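Local atomic coordinates of probable UbiX-like flavin prenyltransferase (Escherichia coli, PDB entry 1SBZ), a protein that probably prenylates reduced flavin mononucleotide with dimethylallyl phosphate, making the prenyl-FMN cofactor used by a phenolic acid decarboxylase. Residues K2-P14 against H32-E46. Numbering follows the deposited sequence.
Sequences KLIVGMTGATGAP and HLVMSKWAKTTIELE. With FMN (flavin mononucleotide), chain H.
E46 reaches from the last turn of helix 37-46 across to the loop 8-12, its carboxylate held by three donors. E46 OE1 takes G12 N on its syn lone pair (2.8 Å) and A13 N nearly end-on, while T11 OG1 gives its proton to E46 OE2 at 2.7 Å, 33° out of the carboxylate plane. The T11 hydroxyl stands opposite its own backbone N (chi1 177°), which turns it to E46; F151 N of a second subunit also bonds to it. Packing is tight where the helix bears on the strand end and loop: G9, which has no side chain, brings its CA to 3.8 Å from W38 CB and 4.0 Å from A39 CA, and A39 CB touches M7 O. T42 CG2 rests on A10 O and A13 CB. On the sheet face that carries V5, L33 and M35, selenomethionine M7 bends at chi3 (63°), bringing M7 CE 3.8 Å from I43 CG1, the two chains crossing at about a right angle, while its CG meets L33 CD1. Strands 2-7 and 30-35 are joined through helix 13-24 in a beta-alpha-beta unit of the parallel, Rossmann-like flavoprotein sheet, five backbone bonds running from H32 N to L3 O through S36 N to M7 O. The loops after both strands supply part of the FMN site, with S87 and K89 among its other partners. S36 OG, at the N-cap of helix 37-46, accepts from A39 N. It donates to FMN O1P, S36 OG to O1P being 2.6 Å; G9 N donates to the same oxygen. G9 O takes the ribityl hydroxyl FMN O2' at 2.6 Å, and the N-terminus of helix 37-46 probably helps offset the phosphate charge. The K2 side chain is looser: partly exposed, its CD comes no nearer than 4.5 Å to H32 NE2. K2 NZ bonds to R77 O, and H32 NE2 and ND1 to E30 and H62. K37 and E44 lie on the exposed side of helix 37-46, E44 paired with R52.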
loop_
_atom_site.group_PDB
_atom_site.type_symbol
_atom_site.label_atom_id
_atom_site.label_comp_id
_atom_site.label_asym_id
_atom_site.label_seq_id
_atom_site.Cartn_x
_atom_site.Cartn_y
_atom_site.Cartn_z
ATOM N N LYS D 2 -21.713 -24.937 -20.431
ATOM C CA LYS D 2 -22.786 -24.031 -20.026
ATOM C C LYS D 2 -22.218 -22.640 -19.770
ATOM O O LYS D 2 -21.357 -22.468 -18.911
ATOM C CB LYS D 2 -23.507 -24.533 -18.772
ATOM C CG LYS D 2 -24.205 -25.875 -18.906
ATOM C CD LYS D 2 -25.025 -26.141 -17.649
ATOM C CE LYS D 2 -25.045 -27.620 -17.281
ATOM N NZ LYS D 2 -25.190 -27.805 -15.796
ATOM N N LEU D 3 -22.701 -21.659 -20.525
ATOM C CA LEU D 3 -22.236 -20.277 -20.391
ATOM C C LEU D 3 -23.353 -19.356 -19.956
ATOM O O LEU D 3 -24.471 -19.431 -20.478
ATOM C CB LEU D 3 -21.653 -19.756 -21.708
ATOM C CG LEU D 3 -20.378 -20.390 -22.259
ATOM C CD1 LEU D 3 -20.003 -19.740 -23.597
ATOM C CD2 LEU D 3 -19.243 -20.255 -21.258
ATOM N N ILE D 4 -23.042 -18.491 -18.993
ATOM C CA ILE D 4 -23.931 -17.407 -18.628
ATOM C C ILE D 4 -23.564 -16.163 -19.441
ATOM O O ILE D 4 -22.386 -15.818 -19.583
ATOM C CB ILE D 4 -23.866 -17.106 -17.112
ATOM C CG1 ILE D 4 -24.110 -18.379 -16.290
ATOM C CG2 ILE D 4 -24.869 -16.016 -16.740
ATOM C CD1 ILE D 4 -23.735 -18.252 -14.815
ATOM N N VAL D 5 -24.589 -15.507 -19.973
ATOM C CA VAL D 5 -24.430 -14.290 -20.754
ATOM C C VAL D 5 -25.248 -13.206 -20.071
ATOM O O VAL D 5 -26.481 -13.249 -20.061
ATOM C CB VAL D 5 -24.862 -14.487 -22.237
ATOM C CG1 VAL D 5 -24.747 -13.187 -23.026
ATOM C CG2 VAL D 5 -24.026 -15.578 -22.910
ATOM N N GLY D 6 -24.554 -12.259 -19.450
ATOM C CA GLY D 6 -25.212 -11.106 -18.858
ATOM C C GLY D 6 -25.188 -9.984 -19.875
ATOM O O GLY D 6 -24.196 -9.806 -20.576
HETATM N N MSE D 7 -26.282 -9.243 -19.982
HETATM C CA MSE D 7 -26.289 -8.044 -20.808
HETATM C C MSE D 7 -26.674 -6.869 -19.962
HETATM O O MSE D 7 -27.505 -6.974 -19.063
HETATM C CB MSE D 7 -27.217 -8.176 -22.012
HETATM C CG MSE D 7 -26.708 -9.129 -23.077
HETATM SE SE MSE D 7 -27.739 -8.998 -24.731
HETATM C CE MSE D 7 -27.373 -7.146 -25.244
ATOM N N THR D 8 -26.092 -5.730 -20.291
ATOM C CA THR D 8 -26.109 -4.588 -19.413
ATOM C C THR D 8 -26.274 -3.285 -20.218
ATOM O O THR D 8 -25.987 -3.260 -21.410
ATOM C CB THR D 8 -24.813 -4.687 -18.582
ATOM O OG1 THR D 8 -25.124 -5.216 -17.283
ATOM C CG2 THR D 8 -24.207 -3.397 -18.328
ATOM N N GLY D 9 -26.739 -2.222 -19.564
ATOM C CA GLY D 9 -27.163 -0.995 -20.245
ATOM C C GLY D 9 -26.072 -0.038 -20.700
ATOM O O GLY D 9 -26.225 1.173 -20.594
ATOM N N ALA D 10 -24.969 -0.574 -21.202
ATOM C CA ALA D 10 -23.981 0.244 -21.890
ATOM C C ALA D 10 -24.293 0.216 -23.379
ATOM O O ALA D 10 -24.828 -0.771 -23.898
ATOM C CB ALA D 10 -22.571 -0.266 -21.627
ATOM N N THR D 11 -23.971 1.299 -24.077
ATOM C CA THR D 11 -24.164 1.292 -25.513
ATOM C C THR D 11 -23.308 0.152 -26.084
ATOM O O THR D 11 -22.206 -0.104 -25.611
ATOM C CB THR D 11 -23.884 2.685 -26.132
ATOM O OG1 THR D 11 -24.018 2.611 -27.555
ATOM C CG2 THR D 11 -22.435 3.133 -25.916
ATOM N N GLY D 12 -23.852 -0.583 -27.042
ATOM C CA GLY D 12 -23.179 -1.769 -27.537
ATOM C C GLY D 12 -24.009 -3.028 -27.413
ATOM O O GLY D 12 -23.459 -4.135 -27.363
ATOM N N ALA D 13 -25.335 -2.870 -27.378
ATOM C CA ALA D 13 -26.242 -4.026 -27.390
ATOM C C ALA D 13 -26.052 -4.943 -28.612
ATOM O O ALA D 13 -26.206 -6.160 -28.477
ATOM C CB ALA D 13 -27.699 -3.587 -27.260
ATOM N N PRO D 14 -25.722 -4.394 -29.790
ATOM C CA PRO D 14 -25.403 -5.225 -30.957
ATOM C C PRO D 14 -24.293 -6.249 -30.715
ATOM O O PRO D 14 -24.308 -7.310 -31.337
ATOM C CB PRO D 14 -24.949 -4.198 -32.001
ATOM C CG PRO D 14 -25.683 -2.972 -31.638
ATOM C CD PRO D 14 -25.690 -2.959 -30.139
ATOM N N HIS D 32 -27.296 -19.304 -20.733
ATOM C CA HIS D 32 -28.193 -18.731 -19.745
ATOM C C HIS D 32 -28.054 -17.214 -19.776
ATOM O O HIS D 32 -27.022 -16.662 -19.380
ATOM C CB HIS D 32 -27.892 -19.286 -18.353
ATOM C CG HIS D 32 -28.119 -20.761 -18.226
ATOM N ND1 HIS D 32 -29.167 -21.294 -17.505
ATOM C CD2 HIS D 32 -27.434 -21.816 -18.730
ATOM C CE1 HIS D 32 -29.118 -22.612 -17.572
ATOM N NE2 HIS D 32 -28.077 -22.955 -18.310
ATOM N N LEU D 33 -29.091 -16.547 -20.266
ATOM C CA LEU D 33 -29.069 -15.100 -20.451
ATOM C C LEU D 33 -29.704 -14.366 -19.281
ATOM O O LEU D 33 -30.727 -14.796 -18.748
ATOM C CB LEU D 33 -29.779 -14.720 -21.760
ATOM C CG LEU D 33 -30.099 -13.247 -22.058
ATOM C CD1 LEU D 33 -28.823 -12.415 -22.193
ATOM C CD2 LEU D 33 -30.941 -13.139 -23.313
ATOM N N VAL D 34 -29.076 -13.265 -18.870
ATOM C CA VAL D 34 -29.693 -12.324 -17.936
ATOM C C VAL D 34 -29.565 -10.915 -18.506
ATOM O O VAL D 34 -28.461 -10.377 -18.597
ATOM C CB VAL D 34 -29.053 -12.374 -16.524
ATOM C CG1 VAL D 34 -29.934 -11.657 -15.518
ATOM C CG2 VAL D 34 -28.831 -13.793 -16.073
HETATM N N MSE D 35 -30.692 -10.332 -18.905
HETATM C CA MSE D 35 -30.714 -8.950 -19.390
HETATM C C MSE D 35 -31.154 -8.019 -18.264
HETATM O O MSE D 35 -32.201 -8.237 -17.654
HETATM C CB MSE D 35 -31.674 -8.790 -20.575
HETATM C CG MSE D 35 -31.279 -9.513 -21.841
HETATM SE SE MSE D 35 -32.695 -9.395 -23.207
HETATM C CE MSE D 35 -34.035 -10.508 -22.302
ATOM N N SER D 36 -30.354 -6.989 -17.988
ATOM C CA SER D 36 -30.723 -5.980 -16.997
ATOM C C SER D 36 -31.862 -5.125 -17.543
ATOM O O SER D 36 -32.134 -5.161 -18.736
ATOM C CB SER D 36 -29.525 -5.089 -16.673
ATOM O OG SER D 36 -29.227 -4.232 -17.758
ATOM N N LYS D 37 -32.516 -4.357 -16.674
ATOM C CA LYS D 37 -33.552 -3.421 -17.106
ATOM C C LYS D 37 -33.018 -2.485 -18.198
ATOM O O LYS D 37 -33.660 -2.286 -19.232
ATOM C CB LYS D 37 -34.089 -2.626 -15.911
ATOM C CG LYS D 37 -35.306 -1.744 -16.215
ATOM C CD LYS D 37 -34.921 -0.269 -16.340
ATOM C CE LYS D 37 -36.106 0.603 -16.788
ATOM N NZ LYS D 37 -37.357 0.360 -15.984
ATOM N N TRP D 38 -31.828 -1.933 -17.985
ATOM C CA TRP D 38 -31.288 -0.975 -18.946
ATOM C C TRP D 38 -30.772 -1.597 -20.244
ATOM O O TRP D 38 -30.759 -0.935 -21.278
ATOM C CB TRP D 38 -30.291 -0.016 -18.280
ATOM C CG TRP D 38 -31.016 0.956 -17.404
ATOM C CD1 TRP D 38 -31.097 0.934 -16.037
ATOM C CD2 TRP D 38 -31.821 2.063 -17.833
ATOM N NE1 TRP D 38 -31.878 1.973 -15.589
ATOM C CE2 TRP D 38 -32.344 2.678 -16.670
ATOM C CE3 TRP D 38 -32.147 2.609 -19.085
ATOM C CZ2 TRP D 38 -33.169 3.814 -16.721
ATOM C CZ3 TRP D 38 -32.974 3.738 -19.134
ATOM C CH2 TRP D 38 -33.469 4.328 -17.955
ATOM N N ALA D 39 -30.382 -2.872 -20.193
ATOM C CA ALA D 39 -30.004 -3.605 -21.402
ATOM C C ALA D 39 -31.193 -3.730 -22.347
ATOM O O ALA D 39 -31.049 -3.564 -23.557
ATOM C CB ALA D 39 -29.461 -4.968 -21.055
ATOM N N LYS D 40 -32.369 -4.009 -21.786
ATOM C CA LYS D 40 -33.613 -4.080 -22.562
ATOM C C LYS D 40 -33.892 -2.789 -23.324
ATOM O O LYS D 40 -34.219 -2.828 -24.505
ATOM C CB LYS D 40 -34.791 -4.445 -21.656
ATOM C CG LYS D 40 -34.660 -5.830 -21.043
ATOM C CD LYS D 40 -35.801 -6.128 -20.070
ATOM C CE LYS D 40 -35.709 -7.552 -19.542
ATOM N NZ LYS D 40 -34.849 -7.684 -18.326
ATOM N N THR D 41 -33.739 -1.655 -22.643
ATOM C CA THR D 41 -33.855 -0.333 -23.247
ATOM C C THR D 41 -32.831 -0.132 -24.372
ATOM O O THR D 41 -33.147 0.406 -25.441
ATOM C CB THR D 41 -33.642 0.744 -22.163
ATOM O OG1 THR D 41 -34.597 0.573 -21.101
ATOM C CG2 THR D 41 -33.945 2.133 -22.707
ATOM N N THR D 42 -31.600 -0.559 -24.113
ATOM C CA THR D 42 -30.493 -0.385 -25.050
ATOM C C THR D 42 -30.665 -1.291 -26.279
ATOM O O THR D 42 -30.400 -0.875 -27.408
ATOM C CB THR D 42 -29.138 -0.617 -24.306
ATOM O OG1 THR D 42 -28.836 0.535 -23.500
ATOM C CG2 THR D 42 -27.974 -0.637 -25.257
ATOM N N ILE D 43 -31.130 -2.519 -26.053
ATOM C CA ILE D 43 -31.405 -3.468 -27.140
ATOM C C ILE D 43 -32.437 -2.882 -28.096
ATOM O O ILE D 43 -32.255 -2.893 -29.310
ATOM C CB ILE D 43 -31.899 -4.824 -26.575
ATOM C CG1 ILE D 43 -30.733 -5.606 -25.964
ATOM C CG2 ILE D 43 -32.575 -5.667 -27.673
ATOM C CD1 ILE D 43 -31.155 -6.653 -24.941
ATOM N N GLU D 44 -33.509 -2.353 -27.519
ATOM C CA GLU D 44 -34.611 -1.808 -28.288
ATOM C C GLU D 44 -34.190 -0.573 -29.095
ATOM O O GLU D 44 -34.551 -0.448 -30.269
ATOM C CB GLU D 44 -35.825 -1.574 -27.377
ATOM C CG GLU D 44 -36.745 -2.795 -27.348
ATOM C CD GLU D 44 -37.621 -2.929 -26.111
ATOM O OE1 GLU D 44 -37.811 -1.939 -25.366
ATOM O OE2 GLU D 44 -38.124 -4.058 -25.882
ATOM N N LEU D 45 -33.386 0.298 -28.483
ATOM C CA LEU D 45 -32.835 1.480 -29.161
ATOM C C LEU D 45 -31.833 1.163 -30.278
ATOM O O LEU D 45 -31.908 1.743 -31.364
ATOM C CB LEU D 45 -32.182 2.431 -28.142
ATOM C CG LEU D 45 -31.372 3.627 -28.682
ATOM C CD1 LEU D 45 -32.286 4.709 -29.266
ATOM C CD2 LEU D 45 -30.435 4.222 -27.612
ATOM N N GLU D 46 -30.906 0.244 -30.013
ATOM C CA GLU D 46 -29.715 0.069 -30.860
ATOM C C GLU D 46 -29.791 -1.059 -31.881
ATOM O O GLU D 46 -28.949 -1.144 -32.785
ATOM C CB GLU D 46 -28.469 -0.105 -29.988
ATOM C CG GLU D 46 -28.253 1.066 -29.051
ATOM C CD GLU D 46 -26.979 0.975 -28.240
ATOM O OE1 GLU D 46 -26.357 -0.108 -28.167
ATOM O OE2 GLU D 46 -26.611 2.007 -27.663
HETATM N N1 FMN H . -23.186 3.338 -18.933
HETATM C C2 FMN H . -21.865 2.987 -19.091
HETATM O O2 FMN H . -21.225 2.695 -18.087
HETATM N N3 FMN H . -21.291 2.973 -20.347
HETATM C C4 FMN H . -22.057 3.308 -21.458
HETATM O O4 FMN H . -21.615 3.045 -22.581
HETATM C C4A FMN H . -23.408 3.663 -21.292
HETATM N N5 FMN H . -24.207 4.001 -22.373
HETATM C C5A FMN H . -25.543 4.342 -22.183
HETATM C C6 FMN H . -26.347 4.677 -23.276
HETATM C C7 FMN H . -27.695 5.019 -23.094
HETATM C C7M FMN H . -28.603 5.002 -24.297
HETATM C C8 FMN H . -28.239 5.026 -21.803
HETATM C C8M FMN H . -29.728 5.131 -21.575
HETATM C C9 FMN H . -27.434 4.692 -20.719
HETATM C C9A FMN H . -26.089 4.347 -20.901
HETATM N N10 FMN H . -25.291 4.017 -19.808
HETATM C C10 FMN H . -23.963 3.680 -20.011
HETATM C "C1'" FMN H . -25.786 4.282 -18.412
HETATM C "C2'" FMN H . -26.257 2.976 -17.778
HETATM O "O2'" FMN H . -27.254 2.394 -18.592
HETATM C "C3'" FMN H . -26.749 3.171 -16.339
HETATM O "O3'" FMN H . -25.639 3.439 -15.493
HETATM C "C4'" FMN H . -27.555 1.983 -15.800
HETATM O "O4'" FMN H . -27.851 2.155 -14.427
HETATM C "C5'" FMN H . -26.831 0.651 -15.961
HETATM O "O5'" FMN H . -27.521 -0.360 -15.246
HETATM P P FMN H . -27.211 -1.901 -15.601
HETATM O O1P FMN H . -27.797 -2.176 -16.970
HETATM O O2P FMN H . -27.852 -2.737 -14.534
HETATM O O3P FMN H . -25.709 -2.115 -15.615
#